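Long-range contact in putative methyl-accepting chemotaxis signal transduction protein (Campylobacter jejuni, PDB 6W3Y), which binds alanine in a Cache-type sensor domain and probably passes the signal to the chemotaxis machinery: residues Ser38-Leu43 with Leu157-Pro162. Sequence-based numbering, arbitrary orientation.
Sequences SFTRAL and LGVDIP. With ALA (alanine), chain C.
Leu157 lays its forked end over Leu43 and Thr40, which sit one helical turn apart on the long helix. Leu43 points at the strand, whereas Thr40 offers its carbonyl O and the flank of its CG2 methyl. Leu157 CD1 meets Leu43 CD2 at 3.6 Å, while Leu157 CD2 drops toward the backbone, 3.6 Å from Thr40 O, and also touches the Thr40 methyl, with CG2 to CD2 at 4.0 Å. In both leucines CG stands anti to the backbone N (chi1 -179° for Leu43, 175° for Leu157), which brings Leu43 CD2 to Leu157 CD1, and the two branched ends cross at a slant.

Two residues along the strand, Val159 meets both Phe39 and Thr40, with its two methyls shared between them. Its CG2 lies in the ring plane at the edge of Phe39, and CG1 comes in obliquely, 3.8 Å from Phe39 CE1. The same CG2 packs 3.7 Å from Thr40 OG1. That hydroxyl is hydrogen-bonded to Asn36 O, one turn back in its own helix. Across the two segments the contact is van der Waals packing.

Asp160 serves the ligand instead: its OD2 accepts a hydrogen bond of 2.8 Å from N of the bound alanine. Tyr82 and Thr142 bind its OD1 and Asn80 its OD2, fixing the carboxylate in the ligand pocket of this Cache-family sensor domain.

Helix 4-48 thus runs across the back of the antiparallel sheet, its segment 38-43 at 147° to strand segment 157-162, close to antiparallel, with the axes 9.5 Å apart at closest approach. Strand 152-162 lies between strands 80-84 and 139-149. Helix 58-76 packs beside helix 4-48: Tyr72 meets the Phe39 ring edge-to-face, and Ile68 touches Leu43.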
loop_
_atom_site.group_PDB
_atom_site.type_symbol
_atom_site.label_atom_id
_atom_site.label_comp_id
_atom_site.label_asym_id
_atom_site.label_seq_id
_atom_site.Cartn_x
_atom_site.Cartn_y
_atom_site.Cartn_z
ATOM N N SER A 38 11.975 2.891 1.204
ATOM C CA SER A 38 13.234 3.592 1.478
ATOM C C SER A 38 13.408 3.831 2.975
ATOM O O SER A 38 14.501 3.666 3.545
ATOM C CB SER A 38 13.326 4.904 0.681
ATOM O OG SER A 38 13.378 4.632 -0.714
ATOM N N PHE A 39 12.343 4.306 3.612
ATOM C CA PHE A 39 12.345 4.560 5.044
ATOM C C PHE A 39 12.740 3.299 5.817
ATOM O O PHE A 39 13.575 3.344 6.737
ATOM C CB PHE A 39 10.937 5.045 5.424
ATOM C CG PHE A 39 10.665 5.155 6.885
ATOM C CD1 PHE A 39 10.105 4.087 7.580
ATOM C CD2 PHE A 39 10.882 6.333 7.574
ATOM C CE1 PHE A 39 9.836 4.193 8.933
ATOM C CE2 PHE A 39 10.569 6.455 8.921
ATOM C CZ PHE A 39 9.994 5.377 9.578
ATOM N N THR A 40 12.091 2.193 5.465
ATOM C CA THR A 40 12.325 0.928 6.151
ATOM C C THR A 40 13.780 0.481 5.995
ATOM O O THR A 40 14.421 -0.002 6.943
ATOM C CB THR A 40 11.332 -0.126 5.644
ATOM O OG1 THR A 40 9.998 0.318 5.908
ATOM C CG2 THR A 40 11.543 -1.460 6.299
ATOM N N ARG A 41 14.307 0.640 4.792
ATOM C CA ARG A 41 15.687 0.315 4.499
ATOM C C ARG A 41 16.680 1.162 5.302
ATOM O O ARG A 41 17.689 0.651 5.816
ATOM C CB ARG A 41 15.930 0.444 2.999
ATOM C CG ARG A 41 17.363 0.239 2.577
ATOM C CD ARG A 41 17.428 -0.259 1.139
ATOM N NE ARG A 41 17.070 -1.675 1.053
ATOM C CZ ARG A 41 15.975 -2.176 0.474
ATOM N NH1 ARG A 41 15.138 -1.413 -0.238
ATOM N NH2 ARG A 41 15.709 -3.471 0.604
ATOM N N ALA A 42 16.375 2.452 5.436
ATOM C CA ALA A 42 17.236 3.329 6.218
ATOM C C ALA A 42 17.241 2.912 7.686
ATOM O O ALA A 42 18.295 2.907 8.334
ATOM C CB ALA A 42 16.809 4.792 6.080
ATOM N N LEU A 43 16.080 2.541 8.204
ATOM C CA LEU A 43 15.964 2.125 9.584
ATOM C C LEU A 43 16.720 0.807 9.812
ATOM O O LEU A 43 17.460 0.675 10.818
ATOM C CB LEU A 43 14.484 2.002 9.935
ATOM C CG LEU A 43 14.133 1.593 11.371
ATOM C CD1 LEU A 43 14.895 2.374 12.411
ATOM C CD2 LEU A 43 12.645 1.822 11.591
ATOM N N LEU A 157 12.167 -6.161 11.593
ATOM C CA LEU A 157 11.668 -4.797 11.716
ATOM C C LEU A 157 10.274 -4.765 11.089
ATOM O O LEU A 157 10.068 -5.301 10.000
ATOM C CB LEU A 157 12.631 -3.886 10.934
ATOM C CG LEU A 157 12.243 -2.427 10.819
ATOM C CD1 LEU A 157 12.255 -1.754 12.180
ATOM C CD2 LEU A 157 13.208 -1.723 9.877
ATOM N N GLY A 158 9.359 -4.040 11.733
ATOM C CA GLY A 158 8.071 -3.740 11.112
ATOM C C GLY A 158 7.733 -2.260 11.227
ATOM O O GLY A 158 8.029 -1.619 12.229
ATOM N N VAL A 159 7.100 -1.757 10.156
ATOM C CA VAL A 159 6.643 -0.374 10.057
ATOM C C VAL A 159 5.175 -0.407 9.621
ATOM O O VAL A 159 4.873 -0.934 8.556
ATOM C CB VAL A 159 7.482 0.417 9.044
ATOM C CG1 VAL A 159 6.901 1.815 8.883
ATOM C CG2 VAL A 159 8.946 0.462 9.444
ATOM N N ASP A 160 4.276 0.141 10.456
ATOM C CA ASP A 160 2.856 0.132 10.129
ATOM C C ASP A 160 2.423 1.544 9.719
ATOM O O ASP A 160 2.558 2.512 10.468
ATOM C CB ASP A 160 1.986 -0.221 11.363
ATOM C CG ASP A 160 2.155 -1.642 11.854
ATOM O OD1 ASP A 160 2.760 -2.473 11.135
ATOM O OD2 ASP A 160 1.638 -1.902 12.978
ATOM N N ILE A 161 1.907 1.632 8.491
ATOM C CA ILE A 161 1.378 2.869 7.943
ATOM C C ILE A 161 -0.151 2.686 7.785
ATOM O O ILE A 161 -0.578 1.704 7.198
ATOM C CB ILE A 161 2.008 3.177 6.565
ATOM C CG1 ILE A 161 3.523 3.180 6.624
ATOM C CG2 ILE A 161 1.452 4.519 6.048
ATOM C CD1 ILE A 161 4.139 4.195 7.545
ATOM N N PRO A 162 -0.964 3.644 8.271
ATOM C CA PRO A 162 -2.410 3.482 8.078
ATOM C C PRO A 162 -2.741 3.295 6.609
ATOM O O PRO A 162 -2.331 4.096 5.758
ATOM C CB PRO A 162 -2.991 4.790 8.631
ATOM C CG PRO A 162 -1.977 5.201 9.680
ATOM C CD PRO A 162 -0.655 4.860 9.050
HETATM N N ALA C . 0.724 -4.476 13.462
HETATM C CA ALA C . 1.483 -5.615 14.059
HETATM C C ALA C . 0.519 -6.731 14.365
HETATM O O ALA C . -0.715 -6.514 14.331
HETATM C CB ALA C . 2.161 -5.170 15.323
HETATM O OXT ALA C . 1.036 -7.863 14.580
#